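Local coordinates for PKD domain (Vibrio anguillarum, PDB 6AEM), which binds calcium specifically and is probably a non-catalytic module of the protease Epp, its wider part in the enzyme's action not being settled, at residues A[67-70]-A[74-77]; A[37-42]-A[50-55]; A[13-18]-A[22-27]. One frame throughout, in Å; residues are numbered along the deposited sequence. Where two conformers were deposited one is given.

How the interactions relate
All three contacts lie in the two-sheet fold of the PKD domain. Interaction 2 is the most interior: aromatic rings, a proline and a methionine join the two sheets by ring faces. Interactions 1 and 3 are antiparallel hairpins held mainly by backbone bonds, one in each sheet, on opposite sides of the chain's centre. Interaction 1 is partly buried and ends at the calcium ion, whereas interaction 3 is a surface contact with polar and amphipathic side chains outside. A strand-to-strand bond, Ala38 N to Thr67 O, ties interactions 2 and 1, and a side-chain bond, Asn25 ND2 to Met50 O, ties 3 and 2.

Interaction 1: residues A[67-70]-A[74-77]; sequences TVTD and ATNT. With CA (calcium ion), chain C.
Ala74 closes the turn against Asp70 with two hydrogen bonds. Its carbonyl O accepts from Asp70 N at 2.9 Å, and its own N donates to Asp70 OD1 at 3.0 Å, arriving from above the carboxylate plane. OD1 also takes the N-H of Lys72, so two donors steady the carboxylate. With Asp70 CG lying between its backbone N and carbonyl carbon (chi1 77°), OD1 folds back over the turn while OD2 reaches the calcium ion at 2.4 Å. The small methyl of Ala74 fits beside both carboxylate oxygens. Thr75 comes next, its CG2 3.5 Å from Thr69 OG1; the two side chains run alongside each other on the same face of a non-hydrogen-bonded pair, and beta-branched threonine suits such extended strands. Asn76 pairs with Val68 through the backbone, with Asn76 O accepting from Val68 N at 3.0 Å and Asn76 N donating to Val68 O at 3.2 Å. On this face Val68 packs inward against Leu34 and Tyr37, while Asn76 ND2 binds Pro8 O. At Thr77 the hydroxyls meet, OG1 to Thr67 OG1 at 2.7 Å, a polar link that suits an exposed face. The whole is a beta hairpin that presents a calcium ligand from the end of its first strand, in a site shared with a water, Asn5, the backbone O of Gln6, Asp29 and Asp31.

Interaction 2: residues A[37-42]-A[50-55]; sequences YAWDFG and MAPSWS
Phe41 and Trp54 lie flat against each other: the phenyl ring covers the five-membered ring of the indole, centroids 3.6 Å apart and planes only 8° from parallel. Phe41 CD1 comes within 3.4 Å of Trp54 CE2, and its CE1 reaches on over the six-membered part of the indole. Trp54 takes the rotamer that sets CG between its backbone N and carbonyl carbon (chi1 67°), which turns the indole back along the segment to meet the phenyl ring. Pro52 fills the corner beside this stack. Its CG stands over the five-membered ring of Trp39, 3.7 Å from the centroid and 11° off the normal, a CH-pi contact, and the same atom lies at the edge of the Phe41 ring. A rigid, flat-sided proline suits a place between two aromatics. Trp39 also turns its indole edge to Met50 O, which NE1 meets in a weak hydrogen bond of 3.4 Å; the carbonyl is held more firmly by Asn25 ND2, and NE1 has a second weak acceptor in Glu49 O. At the other end of the contact, where both segments begin, Met50 lays its CG over one face of Tyr37, 3.9 Å from the ring centroid. Its sulfur sits obliquely to the ring at the hydroxyl end, SD 3.6 Å from Tyr37 OH, a Met-aromatic contact that the long, flexible thioether can reach. Where the strand gives out, Asp40 OD1 accepts from Gly42 N, an Asx turn that spans Phe41. Strand 34-40 runs between 46-47 and 60-70, while 53-55 edges the other sheet beside 20-25; the contact thus joins the facing sheets of the PKD beta sandwich through its aromatic core, where Trp39 reaches Phe12, Ala23, Val64 and Leu66.

Interaction 3: residues A[13-18]-A[22-27]; sequences ELKTDG and SAFNYS
Glu13 leaves the strand fully stretched, with CG opposite the backbone N (chi1 176°), while Tyr26 CG lies opposite its own carbonyl carbon (chi1 -53°); together these settings bring phenol and carboxylate into contact. Tyr26 OH donates to Glu13 OE1 at 2.8 Å, meeting it from above the carboxylate plane, and OE1 itself lies in the plane of the ring, at its edge. The aliphatic start of Glu13 rests on the same tyrosine, CB to CE2 3.6 Å. On this outer face the extended Lys15 crosses the end of Phe24, its CB and CD meeting CZ (CD at 3.6 Å), while the chain carries its ammonium outward. The backbones bind in two hydrogen-bonded pairs, Glu13 with Phe24 and Lys15 with Ser22; the bond from Phe24 N to Glu13 O, at 2.8 Å, is nearly straight (174°). Leu14 and Ala23 point to the other side, where Leu14 CD2 touches Ala23 CB at 4.1 Å. That side faces the domain interior: Leu14 packs on Val64, Thr82 and Trp54, and Ala23 on Trp39. Strands 12-17 and 20-25 form an antiparallel beta hairpin at the edge of the three-stranded sheet, with 53-55 on the far side of 20-25.

Interaction 1: residues A[67-70]-A[74-77]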
loop_
_atom_site.group_PDB
_atom_site.type_symbol
_atom_site.label_atom_id
_atom_site.label_comp_id
_atom_site.label_asym_id
_atom_site.label_seq_id
_atom_site.Cartn_x
_atom_site.Cartn_y
_atom_site.Cartn_z
ATOM N N THR A 67 2.218 1.879 -4.883
ATOM C CA THR A 67 2.247 2.026 -6.333
ATOM C C THR A 67 1.998 0.666 -6.964
ATOM O O THR A 67 2.605 -0.330 -6.556
ATOM C CB THR A 67 3.580 2.597 -6.837
ATOM O OG1 THR A 67 3.809 3.848 -6.185
ATOM C CG2 THR A 67 3.576 2.807 -8.361
ATOM N N VAL A 68 1.073 0.625 -7.924
ATOM C CA VAL A 68 0.803 -0.604 -8.672
ATOM C C VAL A 68 1.093 -0.382 -10.149
ATOM O O VAL A 68 0.968 0.735 -10.647
ATOM C CB VAL A 68 -0.625 -1.161 -8.440
ATOM C CG1 VAL A 68 -0.868 -1.446 -6.983
ATOM C CG2 VAL A 68 -1.688 -0.202 -8.998
ATOM N N THR A 69 1.437 -1.463 -10.840
ATOM C CA THR A 69 1.778 -1.452 -12.265
ATOM C C THR A 69 0.913 -2.470 -13.006
ATOM O O THR A 69 0.755 -3.595 -12.528
ATOM C CB THR A 69 3.282 -1.825 -12.461
ATOM O OG1 THR A 69 4.100 -0.943 -11.668
ATOM C CG2 THR A 69 3.724 -1.718 -13.907
ATOM N N ASP A 70 0.408 -2.105 -14.189
ATOM C CA ASP A 70 -0.407 -3.019 -14.979
ATOM C C ASP A 70 0.435 -3.748 -16.039
ATOM O O ASP A 70 1.658 -3.597 -16.132
ATOM C CB ASP A 70 -1.678 -2.362 -15.535
ATOM C CG ASP A 70 -1.440 -1.453 -16.745
ATOM O OD1 ASP A 70 -0.304 -1.406 -17.308
ATOM O OD2 ASP A 70 -2.432 -0.761 -17.118
ATOM N N ALA A 74 1.750 0.713 -17.170
ATOM C CA ALA A 74 1.184 1.924 -16.594
ATOM C C ALA A 74 1.113 1.790 -15.078
ATOM O O ALA A 74 0.978 0.689 -14.542
ATOM C CB ALA A 74 -0.211 2.207 -17.138
ATOM N N THR A 75 1.196 2.929 -14.378
ATOM C CA THR A 75 1.238 2.942 -12.922
ATOM C C THR A 75 0.240 3.928 -12.333
ATOM O O THR A 75 -0.304 4.788 -13.009
ATOM C CB THR A 75 2.638 3.297 -12.388
ATOM O OG1 THR A 75 3.007 4.612 -12.828
ATOM C CG2 THR A 75 3.691 2.335 -12.930
ATOM N N ASN A 76 -0.001 3.756 -11.032
ATOM C CA ASN A 76 -0.710 4.757 -10.253
ATOM C C ASN A 76 -0.286 4.557 -8.806
ATOM O O ASN A 76 0.022 3.430 -8.392
ATOM C CB ASN A 76 -2.241 4.699 -10.376
ATOM C CG ASN A 76 -2.816 5.744 -11.364
ATOM O OD1 ASN A 76 -2.371 6.909 -11.462
ATOM N ND2 ASN A 76 -3.859 5.325 -12.081
ATOM N N THR A 77 -0.319 5.649 -8.059
ATOM C CA THR A 77 0.092 5.661 -6.659
ATOM C C THR A 77 -1.034 6.250 -5.829
ATOM O O THR A 77 -1.549 7.319 -6.143
ATOM C CB THR A 77 1.373 6.498 -6.436
ATOM O OG1 THR A 77 2.427 5.979 -7.239
ATOM C CG2 THR A 77 1.799 6.548 -4.956
HETATM CA CA CA C . -4.704 -1.263 -17.736
HETATM O O HOH W 1 -3.885 -3.026 -19.121
#

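Interaction 2: residues A[37-42]-A[50-55]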
loop_
_atom_site.group_PDB
_atom_site.type_symbol
_atom_site.label_atom_id
_atom_site.label_comp_id
_atom_site.label_asym_id
_atom_site.label_seq_id
_atom_site.Cartn_x
_atom_site.Cartn_y
_atom_site.Cartn_z
ATOM N N TYR A 37 3.624 -4.595 -7.159
ATOM C CA TYR A 37 3.203 -3.756 -6.040
ATOM C C TYR A 37 4.438 -3.191 -5.371
ATOM O O TYR A 37 5.416 -3.916 -5.190
ATOM C CB TYR A 37 2.490 -4.617 -4.992
ATOM C CG TYR A 37 1.330 -5.390 -5.577
ATOM C CD1 TYR A 37 0.074 -4.825 -5.653
ATOM C CD2 TYR A 37 1.488 -6.692 -6.050
ATOM C CE1 TYR A 37 -0.983 -5.494 -6.210
ATOM C CE2 TYR A 37 0.415 -7.379 -6.607
ATOM C CZ TYR A 37 -0.821 -6.776 -6.683
ATOM O OH TYR A 37 -1.898 -7.448 -7.233
ATOM N N ALA A 38 4.386 -1.907 -4.994
ATOM C CA ALA A 38 5.508 -1.258 -4.324
ATOM C C ALA A 38 4.956 -0.434 -3.166
ATOM O O ALA A 38 4.323 0.606 -3.380
ATOM C CB ALA A 38 6.312 -0.385 -5.280
ATOM N N TRP A 39 5.229 -0.886 -1.942
ATOM C CA TRP A 39 4.781 -0.216 -0.734
ATOM C C TRP A 39 5.923 0.533 -0.058
ATOM O O TRP A 39 7.051 0.038 0.034
ATOM C CB TRP A 39 4.281 -1.211 0.303
ATOM C CG TRP A 39 3.045 -1.963 -0.020
ATOM C CD1 TRP A 39 2.949 -3.151 -0.701
ATOM C CD2 TRP A 39 1.707 -1.628 0.364
ATOM N NE1 TRP A 39 1.646 -3.579 -0.752
ATOM C CE2 TRP A 39 0.859 -2.639 -0.133
ATOM C CE3 TRP A 39 1.145 -0.551 1.054
ATOM C CZ2 TRP A 39 -0.519 -2.614 0.080
ATOM C CZ3 TRP A 39 -0.201 -0.503 1.230
ATOM C CH2 TRP A 39 -1.030 -1.531 0.760
ATOM N N ASP A 40 5.601 1.713 0.467
ATOM C CA ASP A 40 6.492 2.464 1.348
ATOM C C ASP A 40 5.681 2.722 2.613
ATOM O O ASP A 40 4.625 3.358 2.545
ATOM C CB ASP A 40 6.901 3.773 0.660
ATOM C CG ASP A 40 7.821 4.654 1.512
ATOM O OD1 ASP A 40 8.014 4.370 2.713
ATOM O OD2 ASP A 40 8.316 5.684 0.961
ATOM N N PHE A 41 6.159 2.224 3.752
ATOM C CA PHE A 41 5.397 2.317 4.986
ATOM C C PHE A 41 5.612 3.632 5.723
ATOM O O PHE A 41 5.003 3.846 6.779
ATOM C CB PHE A 41 5.699 1.141 5.913
ATOM C CG PHE A 41 5.431 -0.197 5.293
ATOM C CD1 PHE A 41 4.295 -0.438 4.518
ATOM C CD2 PHE A 41 6.328 -1.220 5.466
ATOM C CE1 PHE A 41 4.068 -1.703 3.937
ATOM C CE2 PHE A 41 6.100 -2.470 4.899
ATOM C CZ PHE A 41 4.968 -2.704 4.133
ATOM N N GLY A 42 6.477 4.505 5.221
ATOM C CA GLY A 42 6.651 5.816 5.806
ATOM C C GLY A 42 7.637 5.892 6.945
ATOM O O GLY A 42 7.805 6.976 7.506
ATOM N N MET A 50 1.853 -8.119 -2.068
ATOM C CA MET A 50 0.517 -7.621 -2.382
ATOM C C MET A 50 -0.198 -7.090 -1.142
ATOM O O MET A 50 -0.756 -5.986 -1.165
ATOM C CB MET A 50 -0.296 -8.723 -3.047
ATOM C CG MET A 50 -1.689 -8.278 -3.508
ATOM S SD MET A 50 -2.605 -9.556 -4.381
ATOM C CE MET A 50 -3.028 -10.539 -2.957
ATOM N N ALA A 51 -0.186 -7.851 -0.054
ATOM C CA ALA A 51 -0.949 -7.525 1.150
ATOM C C ALA A 51 -0.054 -7.738 2.359
ATOM O O ALA A 51 -0.228 -8.701 3.123
ATOM C CB ALA A 51 -2.183 -8.416 1.238
ATOM N N PRO A 52 0.919 -6.849 2.558
ATOM C CA PRO A 52 1.912 -7.043 3.617
ATOM C C PRO A 52 1.335 -6.785 5.005
ATOM O O PRO A 52 0.332 -6.082 5.193
ATOM C CB PRO A 52 3.011 -6.025 3.264
ATOM C CG PRO A 52 2.307 -4.970 2.517
ATOM C CD PRO A 52 1.236 -5.679 1.721
ATOM N N SER A 53 1.999 -7.377 5.991
ATOM C CA SER A 53 1.789 -7.070 7.392
ATOM C C SER A 53 3.116 -6.538 7.897
ATOM O O SER A 53 4.178 -7.020 7.482
ATOM C CB SER A 53 1.388 -8.323 8.191
ATOM O OG SER A 53 0.080 -8.757 7.849
ATOM N N TRP A 54 3.066 -5.515 8.745
ATOM C CA TRP A 54 4.288 -4.925 9.260
ATOM C C TRP A 54 4.009 -4.348 10.636
ATOM O O TRP A 54 2.867 -4.284 11.086
ATOM C CB TRP A 54 4.885 -3.876 8.296
ATOM C CG TRP A 54 4.080 -2.585 8.088
ATOM C CD1 TRP A 54 4.312 -1.348 8.655
ATOM C CD2 TRP A 54 2.950 -2.406 7.220
ATOM N NE1 TRP A 54 3.387 -0.454 8.214
ATOM C CE2 TRP A 54 2.543 -1.062 7.329
ATOM C CE3 TRP A 54 2.238 -3.255 6.374
ATOM C CZ2 TRP A 54 1.443 -0.548 6.633
ATOM C CZ3 TRP A 54 1.158 -2.741 5.667
ATOM C CH2 TRP A 54 0.776 -1.401 5.801
ATOM N N SER A 55 5.067 -3.896 11.285
ATOM C CA SER A 55 4.940 -3.247 12.576
ATOM C C SER A 55 5.878 -2.057 12.625
ATOM O O SER A 55 7.010 -2.135 12.148
ATOM C CB SER A 55 5.327 -4.195 13.707
ATOM O OG SER A 55 6.715 -4.462 13.661
#

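Interaction 3: residues A[13-18]-A[22-27]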
loop_
_atom_site.group_PDB
_atom_site.type_symbol
_atom_site.label_atom_id
_atom_site.label_comp_id
_atom_site.label_asym_id
_atom_site.label_seq_id
_atom_site.Cartn_x
_atom_site.Cartn_y
_atom_site.Cartn_z
ATOM N N GLU A 13 -6.843 -0.345 2.343
ATOM C CA GLU A 13 -7.267 0.034 3.672
ATOM C C GLU A 13 -6.308 -0.618 4.641
ATOM O O GLU A 13 -5.854 -1.739 4.409
ATOM C CB GLU A 13 -8.665 -0.492 3.909
ATOM C CG GLU A 13 -9.236 -0.268 5.295
ATOM C CD GLU A 13 -10.691 -0.739 5.419
ATOM O OE1 GLU A 13 -11.360 -0.919 4.388
ATOM O OE2 GLU A 13 -11.231 -0.929 6.564
ATOM N N LEU A 14 -6.036 0.067 5.747
ATOM C CA LEU A 14 -5.150 -0.455 6.777
ATOM C C LEU A 14 -5.927 -0.902 8.003
ATOM O O LEU A 14 -6.903 -0.267 8.405
ATOM C CB LEU A 14 -4.123 0.598 7.196
ATOM C CG LEU A 14 -3.290 1.117 6.026
ATOM C CD1 LEU A 14 -2.369 2.226 6.503
ATOM C CD2 LEU A 14 -2.497 -0.011 5.416
ATOM N N LYS A 15 -5.445 -1.977 8.596
ATOM C CA LYS A 15 -5.948 -2.491 9.858
ATOM C C LYS A 15 -4.839 -2.325 10.884
ATOM O O LYS A 15 -3.756 -2.907 10.730
ATOM C CB LYS A 15 -6.338 -3.961 9.686
ATOM C CG LYS A 15 -6.683 -4.721 10.961
ATOM C CD LYS A 15 -7.249 -6.066 10.551
ATOM C CE LYS A 15 -7.475 -7.051 11.673
ATOM N NZ LYS A 15 -7.937 -8.327 11.042
ATOM N N THR A 16 -5.080 -1.499 11.900
ATOM C CA THR A 16 -4.069 -1.268 12.919
ATOM C C THR A 16 -4.421 -2.015 14.204
ATOM O O THR A 16 -5.593 -2.179 14.560
ATOM C CB THR A 16 -3.857 0.222 13.212
ATOM O OG1 THR A 16 -5.035 0.790 13.795
ATOM C CG2 THR A 16 -3.505 0.976 11.942
ATOM N N ASP A 17 -3.388 -2.490 14.887
ATOM C CA ASP A 17 -3.530 -3.219 16.154
ATOM C C ASP A 17 -2.303 -2.826 16.979
ATOM O O ASP A 17 -1.249 -3.463 16.893
ATOM C CB ASP A 17 -3.621 -4.723 15.921
ATOM C CG ASP A 17 -3.726 -5.517 17.210
ATOM O OD1 ASP A 17 -3.957 -4.911 18.276
ATOM O OD2 ASP A 17 -3.626 -6.767 17.158
ATOM N N GLY A 18 -2.447 -1.749 17.745
ATOM C CA GLY A 18 -1.298 -1.155 18.401
ATOM C C GLY A 18 -0.341 -0.627 17.345
ATOM O O GLY A 18 -0.708 0.166 16.474
ATOM N N SER A 22 -1.812 -4.223 9.107
ATOM C CA SER A 22 -2.036 -5.128 7.987
ATOM C C SER A 22 -2.754 -4.362 6.886
ATOM O O SER A 22 -3.566 -3.481 7.157
ATOM C CB SER A 22 -2.918 -6.339 8.408
ATOM O OG SER A 22 -2.246 -7.233 9.273
ATOM N N ALA A 23 -2.454 -4.690 5.636
ATOM C CA ALA A 23 -3.063 -4.018 4.497
ATOM C C ALA A 23 -4.098 -4.917 3.836
ATOM O O ALA A 23 -3.851 -6.110 3.607
ATOM C CB ALA A 23 -2.006 -3.640 3.467
ATOM N N PHE A 24 -5.241 -4.321 3.513
ATOM C CA PHE A 24 -6.221 -4.929 2.628
ATOM C C PHE A 24 -6.038 -4.197 1.313
ATOM O O PHE A 24 -6.212 -2.987 1.260
ATOM C CB PHE A 24 -7.665 -4.745 3.132
ATOM C CG PHE A 24 -7.901 -5.182 4.556
ATOM C CD1 PHE A 24 -7.498 -6.416 4.983
ATOM C CD2 PHE A 24 -8.564 -4.342 5.458
ATOM C CE1 PHE A 24 -7.725 -6.813 6.287
ATOM C CE2 PHE A 24 -8.795 -4.749 6.765
ATOM C CZ PHE A 24 -8.363 -5.965 7.159
ATOM N N ASN A 25 -5.740 -4.934 0.266
ATOM C CA ASN A 25 -5.375 -4.330 -1.008
ATOM C C ASN A 25 -6.581 -4.391 -1.945
ATOM O O ASN A 25 -7.077 -5.472 -2.259
ATOM C CB ASN A 25 -4.179 -5.050 -1.627
ATOM C CG ASN A 25 -3.530 -4.228 -2.738
ATOM O OD1 ASN A 25 -4.185 -3.416 -3.403
ATOM N ND2 ASN A 25 -2.235 -4.406 -2.927
ATOM N N TYR A 26 -7.072 -3.232 -2.350
ATOM C CA TYR A 26 -8.218 -3.146 -3.245
ATOM C C TYR A 26 -7.816 -2.751 -4.657
ATOM O O TYR A 26 -8.665 -2.310 -5.444
ATOM C CB TYR A 26 -9.227 -2.134 -2.695
ATOM C CG TYR A 26 -9.643 -2.366 -1.254
ATOM C CD1 TYR A 26 -9.735 -3.658 -0.718
ATOM C CD2 TYR A 26 -9.962 -1.308 -0.435
ATOM C CE1 TYR A 26 -10.141 -3.877 0.598
ATOM C CE2 TYR A 26 -10.365 -1.514 0.883
ATOM C CZ TYR A 26 -10.438 -2.798 1.384
ATOM O OH TYR A 26 -10.843 -3.023 2.690
ATOM N N SER A 27 -6.523 -2.818 -4.968
ATOM C CA SER A 27 -6.010 -2.385 -6.265
ATOM C C SER A 27 -6.402 -3.372 -7.354
ATOM O O SER A 27 -6.480 -4.588 -7.133
ATOM C CB SER A 27 -4.491 -2.228 -6.212
ATOM O OG SER A 27 -4.063 -1.327 -5.185
#